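Local atomic coordinates of putative tryptophan halogenase (Xanthomonas campestris pv. campestris, PDB entry 6Y1W), a protein that probably acts as a flavin-dependent halogenase that uses FAD to halogenate an aromatic substrate, although no flavin is bound here. Residues Ala34-Leu39 against Phe181-Ile186; Phe88-Ala93 against Leu143-Glu148; Ala226-Gln231 against Lys331-Leu336; His421-Phe426 against Gln452-Arg457. One frame throughout, in Å; residues are numbered along the deposited sequence. Where two conformers were deposited one is given.

Contact 1 (Ala34-Leu39 against Phe181-Ile186); sequences ALSKLL and FGVQRI
Two torsions bring F181 and K37 together. The ring carbon CG of F181 stands opposite its own carbonyl carbon (chi1 -72°), which lays the ring over the backbone of helix 25-39. K37 starts out extended and then bends at its second torsion (chi2 71°), so that its chain runs beside the ring and points the same way. K37 CA sits over the ring centre of F181, 4.0 Å from the centroid and 8° off the normal, a CH-pi contact. Further along, K37 CD comes to 3.9 Å from F181 CZ at the ring tip. The ammonium group goes on to a salt bridge with E74.

F181 follows the end of helix 167-180. G182 is the C-prime residue of a Schellman motif, with V183 N bonded to S178 O and G182 N to E179 O. The chain then enters strand 184-195 of the mixed sheet, beside strand 44-49. Helix 25-39 is the first helix after the glycine-rich turn of what is probably the Rossmann-type FAD-binding fold.

S36 touches both F181 and V183. Its CB lies 3.4 Å from V183 CG2, a tight carbon pair. Its OG lies 3.4 Å from F181 CB, a van der Waals contact. That hydroxyl is satisfied one turn back, by A32 O of its own helix.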
# COMPACT_ATOMS: atom_id res chain seq x y z
N ALA A 34 7.77 13.42 -19.79
CA ALA A 34 7.53 13.68 -18.38
C ALA A 34 8.65 14.52 -17.77
O ALA A 34 8.37 15.42 -16.97
CB ALA A 34 7.38 12.36 -17.62
N LEU A 35 9.91 14.21 -18.12
CA LEU A 35 11.03 14.94 -17.53
C LEU A 35 11.02 16.40 -17.99
O LEU A 35 11.27 17.30 -17.18
CB LEU A 35 12.35 14.27 -17.91
CG LEU A 35 13.62 14.91 -17.38
CD1 LEU A 35 13.57 14.83 -15.84
CD2 LEU A 35 14.87 14.16 -17.94
N SER A 36 10.74 16.65 -19.28
CA SER A 36 10.78 18.02 -19.77
C SER A 36 9.58 18.82 -19.27
O SER A 36 9.73 20.01 -18.94
CB SER A 36 10.87 18.06 -21.30
OG SER A 36 9.66 17.60 -21.93
N LYS A 37 8.41 18.18 -19.18
CA LYS A 37 7.24 18.85 -18.61
C LYS A 37 7.53 19.38 -17.21
O LYS A 37 7.33 20.57 -16.93
CB LYS A 37 6.04 17.88 -18.59
CG LYS A 37 4.94 18.23 -17.51
CD LYS A 37 4.19 19.45 -17.88
CE LYS A 37 3.05 19.72 -16.89
NZ LYS A 37 2.33 20.87 -17.39
N LEU A 38 8.11 18.53 -16.35
CA LEU A 38 8.28 18.87 -14.94
C LEU A 38 9.53 19.71 -14.69
O LEU A 38 9.48 20.66 -13.90
CB LEU A 38 8.33 17.61 -14.09
CG LEU A 38 8.43 17.81 -12.59
CD1 LEU A 38 7.17 18.35 -12.07
CD2 LEU A 38 8.78 16.49 -11.92
N LEU A 39 10.66 19.37 -15.33
CA LEU A 39 11.95 19.94 -14.96
C LEU A 39 12.69 20.57 -16.14
O LEU A 39 13.86 20.92 -16.00
CB LEU A 39 12.85 18.86 -14.30
CG LEU A 39 12.34 18.37 -12.94
CD1 LEU A 39 13.17 17.22 -12.38
CD2 LEU A 39 12.35 19.54 -11.96
N PHE A 181 8.71 21.49 -24.77
CA PHE A 181 9.32 21.85 -23.50
C PHE A 181 10.84 21.92 -23.57
O PHE A 181 11.49 21.99 -22.53
CB PHE A 181 8.89 20.85 -22.43
CG PHE A 181 7.45 21.00 -22.02
CD1 PHE A 181 7.07 22.07 -21.28
CD2 PHE A 181 6.47 20.06 -22.40
CE1 PHE A 181 5.76 22.23 -20.88
CE2 PHE A 181 5.15 20.23 -21.99
CZ PHE A 181 4.79 21.30 -21.25
N GLY A 182 11.40 21.95 -24.78
CA GLY A 182 12.81 22.22 -24.97
C GLY A 182 13.75 21.04 -25.12
O GLY A 182 14.97 21.24 -25.12
N VAL A 183 13.24 19.81 -25.26
CA VAL A 183 14.12 18.66 -25.44
C VAL A 183 14.84 18.80 -26.77
O VAL A 183 14.23 19.13 -27.80
CB VAL A 183 13.33 17.34 -25.40
CG1 VAL A 183 14.23 16.14 -25.75
CG2 VAL A 183 12.74 17.15 -24.01
N GLN A 184 16.15 18.57 -26.76
CA GLN A 184 16.98 18.63 -27.95
C GLN A 184 17.10 17.22 -28.52
O GLN A 184 17.62 16.34 -27.84
CB GLN A 184 18.37 19.17 -27.61
CG GLN A 184 19.33 19.12 -28.80
CD GLN A 184 20.73 19.62 -28.47
OE1 GLN A 184 21.54 19.83 -29.38
NE2 GLN A 184 21.03 19.80 -27.18
N ARG A 185 16.63 17.02 -29.75
CA ARG A 185 16.72 15.71 -30.40
C ARG A 185 17.97 15.69 -31.28
O ARG A 185 18.22 16.64 -32.03
CB ARG A 185 15.48 15.42 -31.23
CG ARG A 185 15.52 14.06 -31.90
CD ARG A 185 14.30 13.87 -32.78
NE ARG A 185 14.30 12.59 -33.47
CZ ARG A 185 14.67 12.39 -34.73
NH1 ARG A 185 15.13 13.41 -35.47
NH2 ARG A 185 14.61 11.17 -35.25
N ILE A 186 18.78 14.64 -31.14
CA ILE A 186 19.94 14.41 -32.00
C ILE A 186 19.74 13.08 -32.71
O ILE A 186 19.56 12.04 -32.06
CB ILE A 186 21.26 14.42 -31.20
CG1 ILE A 186 21.43 15.74 -30.44
CG2 ILE A 186 22.46 14.16 -32.12
CD1 ILE A 186 22.72 15.83 -29.66

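Contact 2 (Phe88-Ala93 against Leu143-Glu148); sequences FKVGIA and LRAAQE
The flat group at the centre is the peptide joining A145 to A146, and the V90 side chain lies over one of its faces. V90 CG2 stands almost straight above the amide nitrogen, 3.7 Å from A146 N and 4.2 Å from A145 C. The second flat group is the guanidinium of R144, on the far side of the helix from V90. Its edge is used in plane: R144 NH1 gives one hydrogen bond to E148 OE2 (2.8 Å, part of a salt bridge) and another to Q147 OE1 (2.9 Å). E148 OE2 accepts from R144 NH1 with its anti lone pair, the one away from the other oxygen. R144 NE reaches E483 on helix 468-486, so the guanidinium is held at several points and its rotation is probably fixed.

V90 sits at the break between strands 87-89 and 91-99. The first belongs to a three-stranded antiparallel sheet, the second to the mixed seven-stranded sheet. Helix 141-148 packs against this junction. K89, the predicted active-site lysine, directly precedes V90, and its NZ bonds to S348 OG and T62 O.

V90 CG2 lies between its backbone N and carbonyl carbon (chi1 -63° for CG1), which aims this methyl at the helix. It also meets the methyls of the two alanines, at 3.8 Å from A146 CB and 4.4 Å from A145 CB. The small alanines let the helix come close to this break: V90 CA and A146 CA are 6.2 Å apart. T262 ties the two parts, since its OG1 bonds to A145 O and its backbone to V90.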
# COMPACT_ATOMS: atom_id res chain seq x y z
N PHE A 88 -11.05 2.60 -26.80
CA PHE A 88 -11.12 2.34 -25.37
C PHE A 88 -11.01 0.85 -25.06
O PHE A 88 -11.42 -0.01 -25.86
CB PHE A 88 -12.42 2.91 -24.78
CG PHE A 88 -12.46 4.40 -24.79
CD1 PHE A 88 -11.78 5.14 -23.80
CD2 PHE A 88 -13.13 5.09 -25.79
CE1 PHE A 88 -11.78 6.53 -23.81
CE2 PHE A 88 -13.12 6.50 -25.80
CZ PHE A 88 -12.45 7.21 -24.82
N LYS A 89 -10.48 0.56 -23.87
CA LYS A 89 -10.31 -0.81 -23.40
C LYS A 89 -10.87 -0.92 -22.00
O LYS A 89 -10.51 -0.11 -21.14
CB LYS A 89 -8.81 -1.17 -23.37
CG LYS A 89 -8.54 -2.55 -22.76
CD LYS A 89 -7.04 -2.78 -22.61
CE LYS A 89 -6.78 -4.08 -21.80
NZ LYS A 89 -5.34 -4.08 -21.28
N VAL A 90 -11.74 -1.92 -21.76
CA VAL A 90 -12.25 -2.16 -20.41
C VAL A 90 -11.83 -3.52 -19.86
O VAL A 90 -12.20 -3.84 -18.72
CB VAL A 90 -13.78 -2.01 -20.34
CG1 VAL A 90 -14.19 -0.58 -20.67
CG2 VAL A 90 -14.46 -3.00 -21.30
N GLY A 91 -11.09 -4.33 -20.61
CA GLY A 91 -10.71 -5.63 -20.09
C GLY A 91 -10.03 -6.46 -21.16
O GLY A 91 -9.80 -6.00 -22.29
N ILE A 92 -9.73 -7.72 -20.78
CA ILE A 92 -9.08 -8.71 -21.65
C ILE A 92 -9.96 -9.95 -21.64
O ILE A 92 -10.30 -10.47 -20.57
CB ILE A 92 -7.68 -9.09 -21.15
CG1 ILE A 92 -6.78 -7.83 -21.09
CG2 ILE A 92 -7.02 -10.11 -22.06
CD1 ILE A 92 -5.36 -8.09 -20.55
N ALA A 93 -10.29 -10.46 -22.84
CA ALA A 93 -11.03 -11.72 -22.93
C ALA A 93 -10.03 -12.86 -23.03
O ALA A 93 -9.26 -12.94 -24.01
CB ALA A 93 -11.98 -11.70 -24.12
N LEU A 143 -16.95 -5.42 -17.13
CA LEU A 143 -17.01 -6.71 -17.80
C LEU A 143 -18.21 -6.77 -18.74
O LEU A 143 -18.09 -7.20 -19.90
CB LEU A 143 -17.09 -7.86 -16.77
CG LEU A 143 -16.93 -9.27 -17.37
CD1 LEU A 143 -16.17 -10.19 -16.36
CD2 LEU A 143 -18.30 -9.87 -17.72
N ARG A 144 -19.38 -6.31 -18.26
CA ARG A 144 -20.54 -6.30 -19.13
C ARG A 144 -20.33 -5.35 -20.32
O ARG A 144 -20.81 -5.63 -21.43
CB ARG A 144 -21.78 -5.89 -18.34
CG ARG A 144 -22.24 -6.98 -17.36
CD ARG A 144 -22.86 -8.17 -18.09
NE ARG A 144 -24.10 -7.71 -18.74
CZ ARG A 144 -24.44 -7.92 -20.01
NH1 ARG A 144 -23.65 -8.61 -20.83
NH2 ARG A 144 -25.60 -7.43 -20.48
N ALA A 145 -19.59 -4.25 -20.12
CA ALA A 145 -19.30 -3.37 -21.25
C ALA A 145 -18.39 -4.04 -22.27
O ALA A 145 -18.45 -3.75 -23.47
CB ALA A 145 -18.68 -2.06 -20.74
N ALA A 146 -17.53 -4.95 -21.80
CA ALA A 146 -16.74 -5.74 -22.73
C ALA A 146 -17.64 -6.67 -23.53
O ALA A 146 -17.47 -6.80 -24.74
CB ALA A 146 -15.67 -6.55 -21.97
N GLN A 147 -18.60 -7.30 -22.86
CA GLN A 147 -19.47 -8.24 -23.56
C GLN A 147 -20.33 -7.55 -24.60
O GLN A 147 -20.61 -8.14 -25.64
CB GLN A 147 -20.36 -8.98 -22.58
CG GLN A 147 -19.52 -9.90 -21.72
CD GLN A 147 -20.36 -10.70 -20.73
OE1 GLN A 147 -21.32 -10.19 -20.16
NE2 GLN A 147 -19.97 -11.95 -20.50
N GLU A 148 -20.81 -6.35 -24.30
CA GLU A 148 -21.79 -5.69 -25.16
C GLU A 148 -21.17 -4.65 -26.08
O GLU A 148 -21.91 -4.05 -26.88
CB GLU A 148 -22.89 -5.02 -24.33
CG GLU A 148 -23.64 -5.98 -23.39
CD GLU A 148 -24.31 -7.10 -24.12
OE1 GLU A 148 -24.66 -6.92 -25.32
OE2 GLU A 148 -24.51 -8.19 -23.50

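Contact 3 (Ala226-Gln231 against Lys331-Leu336); sequences ALLIGQ and KNCVAL
Helix 227-231, with L228 and I229, crosses strand 333-335, with C333 and A335, almost at a right angle (92°), the axes 8.3 Å apart. The strand lies next to strand 217-220 in the mixed sheet of the probable Rossmann-type FAD-binding fold. The helix packs on one face of that sheet. It is weakly bonded and holds a pi-type turn: A226 O accepts from both G230 N and Q231 N. D220 OD2, at the end of strand 217-220, takes the amides of L228 and I229 and so ties the start of the helix to the sheet.

The side chains that meet are apolar and buried. I229 meets A335 broadside: A335 CB lies against I229 CB and both its branches, with I229 CG2 nearest at 3.8 Å. CG1 stands away from the backbone N (chi1 -167°) and carries CD1 along the strand side. I229 CD1 reaches toward C333, 4.2 Å from its SG. C333 SG is itself extended toward the helix. It touches the base of L228 rather than its branched end: C333 SG lies 3.7 Å from L228 CB and 4.0 Å from I229 N.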
# COMPACT_ATOMS: atom_id res chain seq x y z
N ALA A 226 20.39 -2.50 -24.77
CA ALA A 226 20.88 -2.12 -23.44
C ALA A 226 22.31 -1.59 -23.51
O ALA A 226 23.20 -2.04 -22.79
CB ALA A 226 20.75 -3.26 -22.43
N LEU A 227 22.51 -0.61 -24.38
CA LEU A 227 23.87 -0.11 -24.64
C LEU A 227 24.54 0.41 -23.37
O LEU A 227 25.77 0.31 -23.22
CB LEU A 227 23.81 1.00 -25.67
CG LEU A 227 23.25 0.72 -27.06
CD1 LEU A 227 23.41 1.96 -27.92
CD2 LEU A 227 23.99 -0.45 -27.69
N LEU A 228 23.77 1.04 -22.49
CA LEU A 228 24.37 1.63 -21.30
C LEU A 228 24.33 0.68 -20.10
O LEU A 228 25.38 0.37 -19.51
CB LEU A 228 23.69 2.97 -20.96
CG LEU A 228 23.56 3.97 -22.12
CD1 LEU A 228 22.95 5.31 -21.60
CD2 LEU A 228 24.89 4.25 -22.77
N ILE A 229 23.13 0.23 -19.70
CA ILE A 229 23.00 -0.54 -18.47
C ILE A 229 23.63 -1.91 -18.65
O ILE A 229 24.15 -2.48 -17.69
CB ILE A 229 21.52 -0.62 -18.05
CG1 ILE A 229 21.34 -1.12 -16.61
CG2 ILE A 229 20.70 -1.47 -19.05
CD1 ILE A 229 21.65 -0.08 -15.51
N GLY A 230 23.61 -2.42 -19.88
CA GLY A 230 24.13 -3.75 -20.16
C GLY A 230 25.51 -3.76 -20.76
O GLY A 230 26.46 -4.25 -20.14
N GLN A 231 25.65 -3.21 -21.96
CA GLN A 231 26.92 -3.36 -22.67
C GLN A 231 28.04 -2.58 -22.00
O GLN A 231 29.20 -3.00 -22.06
CB GLN A 231 26.77 -2.90 -24.12
CG GLN A 231 25.71 -3.74 -24.88
CD GLN A 231 25.74 -3.55 -26.37
OE1 GLN A 231 26.80 -3.35 -26.97
NE2 GLN A 231 24.58 -3.65 -27.01
N LYS A 331 24.89 3.42 -10.85
CA LYS A 331 25.69 4.63 -10.97
C LYS A 331 24.80 5.77 -11.48
O LYS A 331 23.81 6.08 -10.84
CB LYS A 331 26.90 4.41 -11.88
CG LYS A 331 27.81 3.22 -11.41
CD LYS A 331 29.20 3.24 -12.06
CE LYS A 331 30.11 2.16 -11.45
NZ LYS A 331 29.89 2.10 -10.00
N ASN A 332 25.14 6.40 -12.61
CA ASN A 332 24.34 7.52 -13.11
C ASN A 332 23.51 7.12 -14.33
O ASN A 332 23.24 7.96 -15.21
CB ASN A 332 25.21 8.74 -13.44
CG ASN A 332 26.19 8.49 -14.60
OD1 ASN A 332 26.60 7.37 -14.88
ND2 ASN A 332 26.55 9.55 -15.29
N CYS A 333 23.05 5.88 -14.37
CA CYS A 333 22.26 5.34 -15.47
C CYS A 333 20.97 4.71 -14.94
O CYS A 333 21.01 3.90 -14.00
CB CYS A 333 23.08 4.30 -16.25
SG CYS A 333 22.15 3.53 -17.61
N VAL A 334 19.83 5.10 -15.50
CA VAL A 334 18.54 4.48 -15.17
C VAL A 334 18.03 3.80 -16.42
O VAL A 334 17.84 4.46 -17.46
CB VAL A 334 17.52 5.51 -14.64
CG1 VAL A 334 16.19 4.84 -14.36
CG2 VAL A 334 18.02 6.18 -13.34
N ALA A 335 17.78 2.48 -16.34
CA ALA A 335 17.20 1.77 -17.48
C ALA A 335 15.67 1.83 -17.45
O ALA A 335 15.06 1.73 -16.38
CB ALA A 335 17.65 0.31 -17.52
N LEU A 336 15.07 1.98 -18.63
CA LEU A 336 13.61 1.98 -18.78
C LEU A 336 13.18 1.08 -19.93
O LEU A 336 13.93 0.87 -20.88
CB LEU A 336 13.12 3.41 -19.07
CG LEU A 336 13.41 4.46 -18.02
CD1 LEU A 336 13.16 5.88 -18.57
CD2 LEU A 336 12.52 4.21 -16.76

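Contact 4 (His421-Phe426 against Gln452-Arg457)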
# COMPACT_ATOMS: atom_id res chain seq x y z
N HIS A 421 1.65 -19.10 -2.31
CA HIS A 421 0.89 -18.66 -1.15
C HIS A 421 -0.41 -17.97 -1.56
O HIS A 421 -1.48 -18.23 -0.98
CB HIS A 421 1.74 -17.73 -0.27
CG HIS A 421 0.97 -17.11 0.87
ND1 HIS A 421 0.65 -17.81 2.01
CD2 HIS A 421 0.47 -15.86 1.03
CE1 HIS A 421 -0.02 -17.02 2.83
NE2 HIS A 421 -0.15 -15.83 2.26
N ARG A 422 -0.37 -17.11 -2.60
CA ARG A 422 -1.60 -16.46 -3.03
C ARG A 422 -2.61 -17.46 -3.58
O ARG A 422 -3.80 -17.39 -3.27
CB ARG A 422 -1.30 -15.39 -4.09
CG ARG A 422 -0.35 -14.24 -3.58
CD ARG A 422 -1.13 -12.96 -3.33
NE ARG A 422 -0.36 -11.75 -3.56
CZ ARG A 422 -0.86 -10.53 -3.63
NH1 ARG A 422 -2.15 -10.29 -3.49
NH2 ARG A 422 -0.05 -9.52 -3.86
N MET A 423 -2.15 -18.42 -4.39
CA MET A 423 -3.07 -19.42 -4.93
C MET A 423 -3.69 -20.29 -3.84
O MET A 423 -4.90 -20.58 -3.89
CB MET A 423 -2.33 -20.28 -5.95
CG MET A 423 -1.91 -19.45 -7.19
SD MET A 423 -1.05 -20.47 -8.40
CE MET A 423 -2.48 -21.33 -9.14
N GLU A 424 -2.88 -20.68 -2.85
CA GLU A 424 -3.38 -21.52 -1.75
C GLU A 424 -4.36 -20.75 -0.87
O GLU A 424 -5.37 -21.30 -0.42
CB GLU A 424 -2.20 -22.07 -0.94
CG GLU A 424 -1.49 -23.22 -1.69
CD GLU A 424 -0.22 -23.75 -1.04
OE1 GLU A 424 0.13 -23.33 0.08
OE2 GLU A 424 0.44 -24.60 -1.68
N LEU A 425 -4.10 -19.47 -0.62
CA LEU A 425 -5.05 -18.66 0.13
C LEU A 425 -6.42 -18.65 -0.55
O LEU A 425 -7.46 -18.77 0.11
CB LEU A 425 -4.51 -17.23 0.25
CG LEU A 425 -5.16 -16.32 1.27
CD1 LEU A 425 -4.96 -16.85 2.69
CD2 LEU A 425 -4.53 -14.94 1.10
N PHE A 426 -6.44 -18.48 -1.86
CA PHE A 426 -7.72 -18.45 -2.56
C PHE A 426 -8.35 -19.85 -2.58
O PHE A 426 -9.55 -19.99 -2.36
CB PHE A 426 -7.53 -17.91 -3.98
CG PHE A 426 -8.83 -17.56 -4.66
CD1 PHE A 426 -9.60 -16.51 -4.19
CD2 PHE A 426 -9.32 -18.36 -5.68
CE1 PHE A 426 -10.85 -16.20 -4.80
CE2 PHE A 426 -10.55 -18.06 -6.30
CZ PHE A 426 -11.31 -16.96 -5.85
N GLN A 452 -9.83 -19.16 -14.17
CA GLN A 452 -8.94 -20.23 -14.57
C GLN A 452 -9.09 -21.46 -13.67
O GLN A 452 -8.27 -22.38 -13.76
CB GLN A 452 -7.51 -19.74 -14.63
CG GLN A 452 -7.44 -18.59 -15.67
CD GLN A 452 -6.12 -18.39 -16.39
OE1 GLN A 452 -5.98 -17.37 -17.07
NE2 GLN A 452 -5.20 -19.36 -16.32
N GLY A 453 -10.15 -21.53 -12.88
CA GLY A 453 -10.58 -22.80 -12.31
C GLY A 453 -10.08 -23.13 -10.92
O GLY A 453 -10.14 -24.30 -10.52
N ILE A 454 -9.57 -22.15 -10.18
CA ILE A 454 -9.29 -22.36 -8.77
C ILE A 454 -10.62 -22.24 -8.02
O ILE A 454 -11.29 -21.21 -8.08
CB ILE A 454 -8.26 -21.35 -8.24
CG1 ILE A 454 -7.02 -21.32 -9.15
CG2 ILE A 454 -7.89 -21.69 -6.79
CD1 ILE A 454 -6.28 -22.66 -9.32
N VAL A 455 -11.01 -23.31 -7.32
CA VAL A 455 -12.33 -23.36 -6.70
C VAL A 455 -12.16 -23.26 -5.19
O VAL A 455 -11.67 -24.21 -4.57
CB VAL A 455 -13.07 -24.65 -7.06
CG1 VAL A 455 -14.48 -24.59 -6.52
CG2 VAL A 455 -13.05 -24.87 -8.57
N PRO A 456 -12.58 -22.17 -4.55
CA PRO A 456 -12.43 -22.05 -3.10
C PRO A 456 -13.17 -23.17 -2.37
O PRO A 456 -14.31 -23.51 -2.69
CB PRO A 456 -13.05 -20.70 -2.79
CG PRO A 456 -12.76 -19.90 -4.08
CD PRO A 456 -12.99 -20.90 -5.17
N ARG A 457 -12.48 -23.76 -1.39
CA ARG A 457 -13.08 -24.81 -0.57
C ARG A 457 -13.99 -24.26 0.51
O ARG A 457 -14.89 -24.97 0.96
CB ARG A 457 -12.00 -25.67 0.07
CG ARG A 457 -11.09 -26.40 -0.90
CD ARG A 457 -10.20 -27.38 -0.16
NE ARG A 457 -8.80 -27.18 -0.48
CZ ARG A 457 -8.13 -27.93 -1.35
NH1 ARG A 457 -8.75 -28.91 -1.99
NH2 ARG A 457 -6.84 -27.69 -1.58
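F426 reaches from helix 417-429 to I454 and P456. At CB the chain turns CG away from the backbone N (chi1 -167°), which swings the ring toward the 452-457 segment. CD2, on one side of the ring, has I454 CG2 at 3.8 Å, in the ring plane at its edge. I454 was modelled in two conformers, so its side-chain contacts are less certain than the others. CE2, the next atom out, meets two groups. I454 O lies 3.7 Å from F426 CE2, near the ring plane at the edge. P456 CG lies 3.6 Å from the same CE2, but over the face. CZ, the tip, has P456 CG at 3.7 Å as well.

P456 CG lies over one face, offset toward the rim. It is 3.9 Å from the F426 ring centroid and 25° off the normal, a CH-pi contact. P456 CB also rests 3.6 Å from the backbone F426 O, so the proline touches both ring and main chain. M449 and L450 of helix 442-451 also pack on this ring.

M423, one turn earlier, bends at its last torsion. The M423 and I454 side chains cross at about a right angle, with M423 CE against I454 CD1 in the given conformer. Beyond the helix segment, R427 bonds to V455 O. The 452-457 chain is the exit from helix 442-451, which ends in a Schellman motif: G453 is the C-prime residue, with I454 N bonded to M449 O and G453 N to L450 O.

Overall arrangement
Contacts 1 and 3 reach the same mixed sheet, with centres 20 Å and nearest atoms about 8 Å apart. The V183 side chain is about 10 Å from that of G24, and the A335 side chain about 9 Å from those of A27 and L338, all predicted FAD-binding residues. BU9 touches L227 in contact 3 and lies about 13 Å from the V183 side chain. Contact 2 holds K89 of the predicted active site, its centre 36 Å from contact 1 and 38 Å from contact 3. Contact 4 lies away from the annotated sites, 24 Å from contact 2 between centres. Contacts 1 and 4, on opposite sides of the chain's centre and 47 Å apart between centres, both touch the second subunit.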